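Long-range contact in alpha-1,2-Mannosidase (Trichoderma reesei, PDB 1HCU), which probably trims alpha-1,2-linked mannose residues from high-mannose N-glycans as a calcium-dependent family 47 glycoside hydrolase: residues I103-L115 with K480-I492. Residues are numbered along the deposited sequence; the frame is centred on the assembly and turned at random.
Sequences IRYLGGLLSAYDL and KFVFNTEAHPFSI. With CA (calcium ion), chain H.
The C-terminal beta-hairpin of the family 47 (alpha/alpha) barrel, strands 481-483 and 489-491, packs against helix 98-117, and Thr-485 in its turn binds the calcium ion through O and OG1, with four waters completing the observed shell; OG1 is also hydrogen-bonded to Glu-249. Asn-484 opens this type I turn: its OD1 accepts from Glu-486 N in an Asx turn and from His-488 N, the two donors on opposite faces of the amide. ND2 of Asn-484 meets Ile-103 O on a lone pair at 3.1 Å (N-H...O 154°). Beside it, Thr-485 CG2 rests 3.5 Å from Ile-103 CG2.

The His-488 ring is sandwiched between Glu-486 O and Gly-108 CA, the latter 3.6 Å from its centroid in a CH-pi contact. The missing side chain of Gly-107 leaves room for the Asn-484 amide and the His-488 ring; next to them the Phe-490 edge lies against the helix, CE2 3.2 Å from Gly-107 O. Beyond, Ser-491 N donates to Asp-114 OD2 (3.0 Å), arriving from above the carboxylate plane; Arg-187 pairs with OD1.

A bend at chi2 (81°) brings Glu-486 OE2 over one guanidinium face of Arg-104, 3.5 Å from NE, a purely electrostatic salt bridge. Arg-104 also pairs with Glu-100, the predicted proton donor, so this buried polar network links the calcium-binding turn to the helix carrying Glu-100. Asp-60 and Asp-63 bind the two His-488 nitrogens, which fixes the ring's rotation and probably favours a protonated imidazole.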
ATOM      1  N   ILE A 103      -2.337  -9.307  -0.460  1.00 10.86           N
ATOM      2  CA  ILE A 103      -2.789  -7.943  -0.216  1.00 12.11           C
ATOM      3  C   ILE A 103      -3.974  -7.499  -1.079  1.00 12.86           C
ATOM      4  O   ILE A 103      -4.819  -6.718  -0.624  1.00 11.56           O
ATOM      5  CB  ILE A 103      -1.611  -6.932  -0.375  1.00 12.21           C
ATOM      6  CG1 ILE A 103      -1.178  -6.836  -1.840  1.00 10.84           C
ATOM      7  CG2 ILE A 103      -0.437  -7.368   0.496  1.00  9.23           C
ATOM      8  CD1 ILE A 103      -0.101  -5.788  -2.103  1.00 13.58           C
ATOM      9  N   ARG A 104      -4.044  -8.000  -2.311  1.00 13.44           N
ATOM     10  CA  ARG A 104      -5.143  -7.632  -3.212  1.00 14.00           C
ATOM     11  C   ARG A 104      -6.391  -8.503  -3.055  1.00 13.54           C
ATOM     12  O   ARG A 104      -7.447  -8.029  -2.643  1.00 14.44           O
ATOM     13  CB  ARG A 104      -4.693  -7.698  -4.676  1.00 14.07           C
ATOM     14  CG  ARG A 104      -3.726  -6.617  -5.120  1.00 15.93           C
ATOM     15  CD  ARG A 104      -3.573  -6.655  -6.633  1.00 18.51           C
ATOM     16  NE  ARG A 104      -2.671  -5.625  -7.126  1.00 23.10           N
ATOM     17  CZ  ARG A 104      -1.399  -5.516  -6.763  1.00 25.52           C
ATOM     18  NH1 ARG A 104      -0.888  -6.385  -5.901  1.00 23.80           N
ATOM     19  NH2 ARG A 104      -0.639  -4.545  -7.259  1.00 25.11           N
ATOM     20  N   TYR A 105      -6.263  -9.779  -3.390  1.00 11.66           N
ATOM     21  CA  TYR A 105      -7.397 -10.691  -3.333  1.00 13.33           C
ATOM     22  C   TYR A 105      -7.906 -11.003  -1.928  1.00 13.21           C
ATOM     23  O   TYR A 105      -9.048 -10.700  -1.590  1.00 12.49           O
ATOM     24  CB  TYR A 105      -7.039 -11.972  -4.086  1.00 11.97           C
ATOM     25  CG  TYR A 105      -6.879 -11.740  -5.576  1.00 14.58           C
ATOM     26  CD1 TYR A 105      -5.635 -11.855  -6.200  1.00 14.02           C
ATOM     27  CD2 TYR A 105      -7.989 -11.435  -6.371  1.00 16.57           C
ATOM     28  CE1 TYR A 105      -5.506 -11.680  -7.590  1.00 15.50           C
ATOM     29  CE2 TYR A 105      -7.872 -11.260  -7.750  1.00 16.72           C
ATOM     30  CZ  TYR A 105      -6.631 -11.390  -8.357  1.00 15.24           C
ATOM     31  OH  TYR A 105      -6.538 -11.277  -9.730  1.00 13.51           O
ATOM     32  N   LEU A 106      -7.053 -11.600  -1.111  1.00 13.24           N
ATOM     33  CA  LEU A 106      -7.427 -11.928   0.244  1.00 15.51           C
ATOM     34  C   LEU A 106      -7.858 -10.644   0.976  1.00 14.36           C
ATOM     35  O   LEU A 106      -8.912 -10.597   1.614  1.00 14.31           O
ATOM     36  CB  LEU A 106      -6.238 -12.600   0.937  1.00 18.04           C
ATOM     37  CG  LEU A 106      -6.549 -13.324   2.237  1.00 23.06           C
ATOM     38  CD1 LEU A 106      -7.681 -14.309   1.977  1.00 25.37           C
ATOM     39  CD2 LEU A 106      -5.303 -14.040   2.766  1.00 23.22           C
ATOM     40  N   GLY A 107      -7.051  -9.592   0.862  1.00 14.54           N
ATOM     41  CA  GLY A 107      -7.393  -8.330   1.508  1.00 11.96           C
ATOM     42  C   GLY A 107      -8.699  -7.754   0.994  1.00 10.05           C
ATOM     43  O   GLY A 107      -9.562  -7.347   1.771  1.00  9.57           O
ATOM     44  N   GLY A 108      -8.847  -7.726  -0.328  1.00 10.22           N
ATOM     45  CA  GLY A 108     -10.057  -7.189  -0.931  1.00 11.26           C
ATOM     46  C   GLY A 108     -11.325  -7.925  -0.536  1.00 11.28           C
ATOM     47  O   GLY A 108     -12.355  -7.296  -0.290  1.00 12.28           O
ATOM     48  N   LEU A 109     -11.253  -9.255  -0.477  1.00 12.14           N
ATOM     49  CA  LEU A 109     -12.403 -10.088  -0.119  1.00 12.93           C
ATOM     50  C   LEU A 109     -12.762  -9.905   1.350  1.00 12.28           C
ATOM     51  O   LEU A 109     -13.934  -9.806   1.700  1.00 13.44           O
ATOM     52  CB  LEU A 109     -12.099 -11.570  -0.398  1.00 12.64           C
ATOM     53  CG  LEU A 109     -11.926 -12.003  -1.864  1.00 15.44           C
ATOM     54  CD1 LEU A 109     -11.223 -13.370  -1.944  1.00 13.48           C
ATOM     55  CD2 LEU A 109     -13.294 -12.051  -2.542  1.00 13.28           C
ATOM     56  N   LEU A 110     -11.746  -9.858   2.204  1.00 13.16           N
ATOM     57  CA  LEU A 110     -11.964  -9.692   3.638  1.00 14.57           C
ATOM     58  C   LEU A 110     -12.476  -8.301   4.022  1.00 13.68           C
ATOM     59  O   LEU A 110     -13.339  -8.179   4.895  1.00 14.32           O
ATOM     60  CB  LEU A 110     -10.675 -10.010   4.406  1.00 18.49           C
ATOM     61  CG  LEU A 110     -10.514 -11.404   5.037  1.00 21.67           C
ATOM     62  CD1 LEU A 110     -10.888 -12.506   4.068  1.00 24.61           C
ATOM     63  CD2 LEU A 110      -9.074 -11.561   5.488  1.00 23.61           C
ATOM     64  N   SER A 111     -11.965  -7.252   3.383  1.00 11.53           N
ATOM     65  CA  SER A 111     -12.425  -5.906   3.713  1.00 11.80           C
ATOM     66  C   SER A 111     -13.879  -5.755   3.266  1.00 12.77           C
ATOM     67  O   SER A 111     -14.708  -5.202   3.993  1.00 12.19           O
ATOM     68  CB  SER A 111     -11.539  -4.840   3.050  1.00 11.30           C
ATOM     69  OG  SER A 111     -11.575  -4.931   1.637  1.00 12.33           O
ATOM     70  N   ALA A 112     -14.191  -6.262   2.075  1.00 12.87           N
ATOM     71  CA  ALA A 112     -15.554  -6.196   1.568  1.00 12.30           C
ATOM     72  C   ALA A 112     -16.463  -6.976   2.515  1.00 12.78           C
ATOM     73  O   ALA A 112     -17.570  -6.541   2.834  1.00 14.73           O
ATOM     74  CB  ALA A 112     -15.626  -6.791   0.169  1.00 11.76           C
ATOM     75  N   TYR A 113     -15.992  -8.129   2.975  1.00 11.69           N
ATOM     76  CA  TYR A 113     -16.792  -8.935   3.884  1.00 12.91           C
ATOM     77  C   TYR A 113     -17.074  -8.169   5.183  1.00 14.11           C
ATOM     78  O   TYR A 113     -18.221  -8.090   5.626  1.00 14.90           O
ATOM     79  CB  TYR A 113     -16.068 -10.247   4.176  1.00 13.47           C
ATOM     80  CG  TYR A 113     -16.844 -11.197   5.052  1.00 14.29           C
ATOM     81  CD1 TYR A 113     -17.933 -11.915   4.561  1.00 14.68           C
ATOM     82  CD2 TYR A 113     -16.482 -11.374   6.381  1.00 15.37           C
ATOM     83  CE1 TYR A 113     -18.641 -12.790   5.388  1.00 15.59           C
ATOM     84  CE2 TYR A 113     -17.167 -12.229   7.204  1.00 14.81           C
ATOM     85  CZ  TYR A 113     -18.243 -12.934   6.714  1.00 17.01           C
ATOM     86  OH  TYR A 113     -18.920 -13.753   7.585  1.00 18.13           O
ATOM     87  N   ASP A 114     -16.033  -7.587   5.779  1.00 14.63           N
ATOM     88  CA  ASP A 114     -16.203  -6.837   7.016  1.00 15.90           C
ATOM     89  C   ASP A 114     -17.113  -5.620   6.846  1.00 17.72           C
ATOM     90  O   ASP A 114     -17.903  -5.307   7.734  1.00 18.63           O
ATOM     91  CB  ASP A 114     -14.847  -6.396   7.586  1.00 16.84           C
ATOM     92  CG  ASP A 114     -14.129  -7.517   8.337  1.00 17.48           C
ATOM     93  OD1 ASP A 114     -14.811  -8.439   8.831  1.00 19.31           O
ATOM     94  OD2 ASP A 114     -12.885  -7.467   8.454  1.00 18.59           O
ATOM     95  N   LEU A 115     -17.014  -4.934   5.714  1.00 17.87           N
ATOM     96  CA  LEU A 115     -17.857  -3.770   5.494  1.00 18.98           C
ATOM     97  C   LEU A 115     -19.322  -4.164   5.264  1.00 20.41           C
ATOM     98  O   LEU A 115     -20.227  -3.591   5.878  1.00 19.32           O
ATOM     99  CB  LEU A 115     -17.339  -2.951   4.308  1.00 18.20           C
ATOM    100  CG  LEU A 115     -15.964  -2.285   4.486  1.00 17.80           C
ATOM    101  CD1 LEU A 115     -15.551  -1.609   3.186  1.00 14.21           C
ATOM    102  CD2 LEU A 115     -16.010  -1.273   5.613  1.00 16.76           C
ATOM    103  N   LYS A 480     -12.115   1.409  14.821  1.00 18.02           N
ATOM    104  CA  LYS A 480     -12.696   0.085  14.721  1.00 18.91           C
ATOM    105  C   LYS A 480     -12.256  -0.626  13.447  1.00 17.08           C
ATOM    106  O   LYS A 480     -12.580  -1.796  13.247  1.00 17.63           O
ATOM    107  CB  LYS A 480     -14.222   0.169  14.801  1.00 21.10           C
ATOM    108  CG  LYS A 480     -14.713   0.832  16.083  1.00 23.76           C
ATOM    109  CD  LYS A 480     -16.161   0.479  16.383  1.00 28.94           C
ATOM    110  CE  LYS A 480     -16.284  -0.975  16.827  1.00 29.47           C
ATOM    111  NZ  LYS A 480     -15.519  -1.209  18.078  1.00 32.46           N
ATOM    112  N   PHE A 481     -11.514   0.079  12.593  1.00 14.43           N
ATOM    113  CA  PHE A 481     -11.010  -0.510  11.348  1.00 15.20           C
ATOM    114  C   PHE A 481      -9.511  -0.277  11.152  1.00 14.16           C
ATOM    115  O   PHE A 481      -8.918   0.602  11.781  1.00 12.35           O
ATOM    116  CB  PHE A 481     -11.779   0.031  10.133  1.00 17.20           C
ATOM    117  CG  PHE A 481     -13.134  -0.605   9.935  1.00 18.72           C
ATOM    118  CD1 PHE A 481     -14.220  -0.222  10.714  1.00 19.56           C
ATOM    119  CD2 PHE A 481     -13.307  -1.628   9.002  1.00 20.03           C
ATOM    120  CE1 PHE A 481     -15.460  -0.848  10.574  1.00 18.90           C
ATOM    121  CE2 PHE A 481     -14.543  -2.260   8.853  1.00 20.03           C
ATOM    122  CZ  PHE A 481     -15.620  -1.869   9.642  1.00 20.57           C
ATOM    123  N   VAL A 482      -8.895  -1.083  10.293  1.00 13.72           N
ATOM    124  CA  VAL A 482      -7.471  -0.958  10.014  1.00 13.44           C
ATOM    125  C   VAL A 482      -7.227  -1.226   8.544  1.00 12.54           C
ATOM    126  O   VAL A 482      -7.627  -2.269   8.029  1.00 13.31           O
ATOM    127  CB  VAL A 482      -6.630  -1.985  10.804  1.00 17.00           C
ATOM    128  CG1 VAL A 482      -5.143  -1.643  10.676  1.00 13.46           C
ATOM    129  CG2 VAL A 482      -7.054  -2.005  12.251  1.00 21.24           C
ATOM    130  N   PHE A 483      -6.557  -0.292   7.872  1.00 12.57           N
ATOM    131  CA  PHE A 483      -6.270  -0.459   6.452  1.00 12.00           C
ATOM    132  C   PHE A 483      -5.075  -1.387   6.226  1.00 13.16           C
ATOM    133  O   PHE A 483      -4.018  -1.234   6.858  1.00 11.27           O
ATOM    134  CB  PHE A 483      -5.979   0.886   5.784  1.00 12.09           C
ATOM    135  CG  PHE A 483      -7.177   1.795   5.663  1.00 10.69           C
ATOM    136  CD1 PHE A 483      -7.390   2.814   6.587  1.00 13.45           C
ATOM    137  CD2 PHE A 483      -8.068   1.660   4.602  1.00 10.34           C
ATOM    138  CE1 PHE A 483      -8.478   3.694   6.452  1.00 12.61           C
ATOM    139  CE2 PHE A 483      -9.153   2.531   4.459  1.00 12.87           C
ATOM    140  CZ  PHE A 483      -9.356   3.550   5.387  1.00 10.78           C
ATOM    141  N   ASN A 484      -5.254  -2.356   5.329  1.00 11.58           N
ATOM    142  CA  ASN A 484      -4.183  -3.278   4.999  1.00 12.03           C
ATOM    143  C   ASN A 484      -3.321  -2.484   4.020  1.00 11.92           C
ATOM    144  O   ASN A 484      -3.647  -1.344   3.700  1.00 11.64           O
ATOM    145  CB  ASN A 484      -4.745  -4.574   4.378  1.00 12.65           C
ATOM    146  CG  ASN A 484      -4.784  -4.551   2.856  1.00 12.86           C
ATOM    147  OD1 ASN A 484      -5.146  -3.552   2.236  1.00 15.73           O
ATOM    148  ND2 ASN A 484      -4.426  -5.672   2.252  1.00 12.84           N
ATOM    149  N   THR A 485      -2.233  -3.064   3.540  1.00 12.22           N
ATOM    150  CA  THR A 485      -1.354  -2.326   2.643  1.00 13.33           C
ATOM    151  C   THR A 485      -1.965  -1.926   1.294  1.00 14.30           C
ATOM    152  O   THR A 485      -1.450  -1.041   0.625  1.00 14.77           O
ATOM    153  CB  THR A 485      -0.049  -3.111   2.419  1.00 13.06           C
ATOM    154  OG1 THR A 485       1.041  -2.193   2.375  1.00 15.24           O
ATOM    155  CG2 THR A 485      -0.096  -3.904   1.125  1.00 15.37           C
ATOM    156  N   GLU A 486      -3.062  -2.563   0.899  1.00 15.03           N
ATOM    157  CA  GLU A 486      -3.703  -2.246  -0.380  1.00 14.97           C
ATOM    158  C   GLU A 486      -4.989  -1.459  -0.112  1.00 15.14           C
ATOM    159  O   GLU A 486      -5.977  -1.572  -0.839  1.00 14.95           O
ATOM    160  CB  GLU A 486      -4.022  -3.540  -1.149  1.00 15.88           C
ATOM    161  CG  GLU A 486      -4.420  -3.345  -2.609  1.00 19.03           C
ATOM    162  CD  GLU A 486      -3.220  -3.161  -3.541  1.00 19.97           C
ATOM    163  OE1 GLU A 486      -2.081  -3.021  -3.048  1.00 18.76           O
ATOM    164  OE2 GLU A 486      -3.429  -3.154  -4.777  1.00 19.85           O
ATOM    165  N   ALA A 487      -4.970  -0.682   0.960  1.00 14.28           N
ATOM    166  CA  ALA A 487      -6.107   0.140   1.340  1.00 13.90           C
ATOM    167  C   ALA A 487      -7.395  -0.641   1.585  1.00 13.71           C
ATOM    168  O   ALA A 487      -8.483  -0.124   1.347  1.00 12.57           O
ATOM    169  CB  ALA A 487      -6.344   1.207   0.276  1.00 14.69           C
ATOM    170  N   HIS A 488      -7.279  -1.882   2.049  1.00 14.58           N
ATOM    171  CA  HIS A 488      -8.466  -2.684   2.353  1.00 14.60           C
ATOM    172  C   HIS A 488      -8.640  -2.712   3.868  1.00 15.19           C
ATOM    173  O   HIS A 488      -7.874  -3.355   4.576  1.00 16.94           O
ATOM    174  CB  HIS A 488      -8.326  -4.107   1.806  1.00 13.75           C
ATOM    175  CG  HIS A 488      -8.189  -4.161   0.318  1.00 13.22           C
ATOM    176  ND1 HIS A 488      -9.051  -3.502  -0.529  1.00 13.31           N
ATOM    177  CD2 HIS A 488      -7.274  -4.769  -0.474  1.00 13.00           C
ATOM    178  CE1 HIS A 488      -8.672  -3.696  -1.780  1.00 12.77           C
ATOM    179  NE2 HIS A 488      -7.597  -4.461  -1.773  1.00 12.02           N
ATOM    180  N   PRO A 489      -9.658  -2.005   4.382  1.00 14.91           N
ATOM    181  CA  PRO A 489      -9.947  -1.926   5.818  1.00 14.95           C
ATOM    182  C   PRO A 489     -10.580  -3.170   6.444  1.00 15.10           C
ATOM    183  O   PRO A 489     -11.611  -3.644   5.977  1.00 17.62           O
ATOM    184  CB  PRO A 489     -10.876  -0.722   5.898  1.00 14.67           C
ATOM    185  CG  PRO A 489     -11.682  -0.872   4.642  1.00 13.01           C
ATOM    186  CD  PRO A 489     -10.602  -1.173   3.614  1.00 14.16           C
ATOM    187  N   PHE A 490      -9.971  -3.683   7.509  1.00 14.12           N
ATOM    188  CA  PHE A 490     -10.486  -4.861   8.214  1.00 15.15           C
ATOM    189  C   PHE A 490     -10.978  -4.430   9.592  1.00 16.54           C
ATOM    190  O   PHE A 490     -10.426  -3.497  10.178  1.00 17.80           O
ATOM    191  CB  PHE A 490      -9.371  -5.893   8.426  1.00 13.46           C
ATOM    192  CG  PHE A 490      -8.735  -6.375   7.168  1.00 13.63           C
ATOM    193  CD1 PHE A 490      -7.417  -6.821   7.176  1.00 15.66           C
ATOM    194  CD2 PHE A 490      -9.446  -6.394   5.975  1.00 13.48           C
ATOM    195  CE1 PHE A 490      -6.816  -7.281   6.001  1.00 17.37           C
ATOM    196  CE2 PHE A 490      -8.864  -6.846   4.808  1.00 14.23           C
ATOM    197  CZ  PHE A 490      -7.545  -7.292   4.815  1.00 16.78           C
ATOM    198  N   SER A 491     -12.010  -5.087  10.118  1.00 17.41           N
ATOM    199  CA  SER A 491     -12.475  -4.746  11.469  1.00 18.71           C
ATOM    200  C   SER A 491     -11.412  -5.303  12.405  1.00 19.22           C
ATOM    201  O   SER A 491     -10.815  -6.339  12.105  1.00 19.39           O
ATOM    202  CB  SER A 491     -13.808  -5.421  11.799  1.00 17.89           C
ATOM    203  OG  SER A 491     -14.869  -4.902  11.027  1.00 19.90           O
ATOM    204  N   ILE A 492     -11.168  -4.628  13.526  1.00 18.81           N
ATOM    205  CA  ILE A 492     -10.173  -5.103  14.487  1.00 19.51           C
ATOM    206  C   ILE A 492     -10.775  -6.241  15.313  1.00 21.20           C
ATOM    207  O   ILE A 492     -11.989  -6.317  15.483  1.00 20.87           O
ATOM    208  CB  ILE A 492      -9.706  -3.970  15.426  1.00 18.62           C
ATOM    209  CG1 ILE A 492     -10.834  -3.581  16.389  1.00 17.68           C
ATOM    210  CG2 ILE A 492      -9.275  -2.759  14.587  1.00 17.58           C
ATOM    211  CD1 ILE A 492     -10.422  -2.586  17.452  1.00 20.02           C
TER
HETATM  212 CA    CA H1495       1.079  -0.069   0.452  1.00 23.52          CA
HETATM  213  O   HOH W   1       2.064  -2.432  -0.794  1.00 18.82           O
HETATM  214  O   HOH W   2       2.979   0.300  -1.541  1.00 46.70           O
HETATM  215  O   HOH W   3       3.219   0.715   1.947  1.00 16.54           O
HETATM  216  O   HOH W   4      -0.097   2.202  -0.597  1.00 11.59           O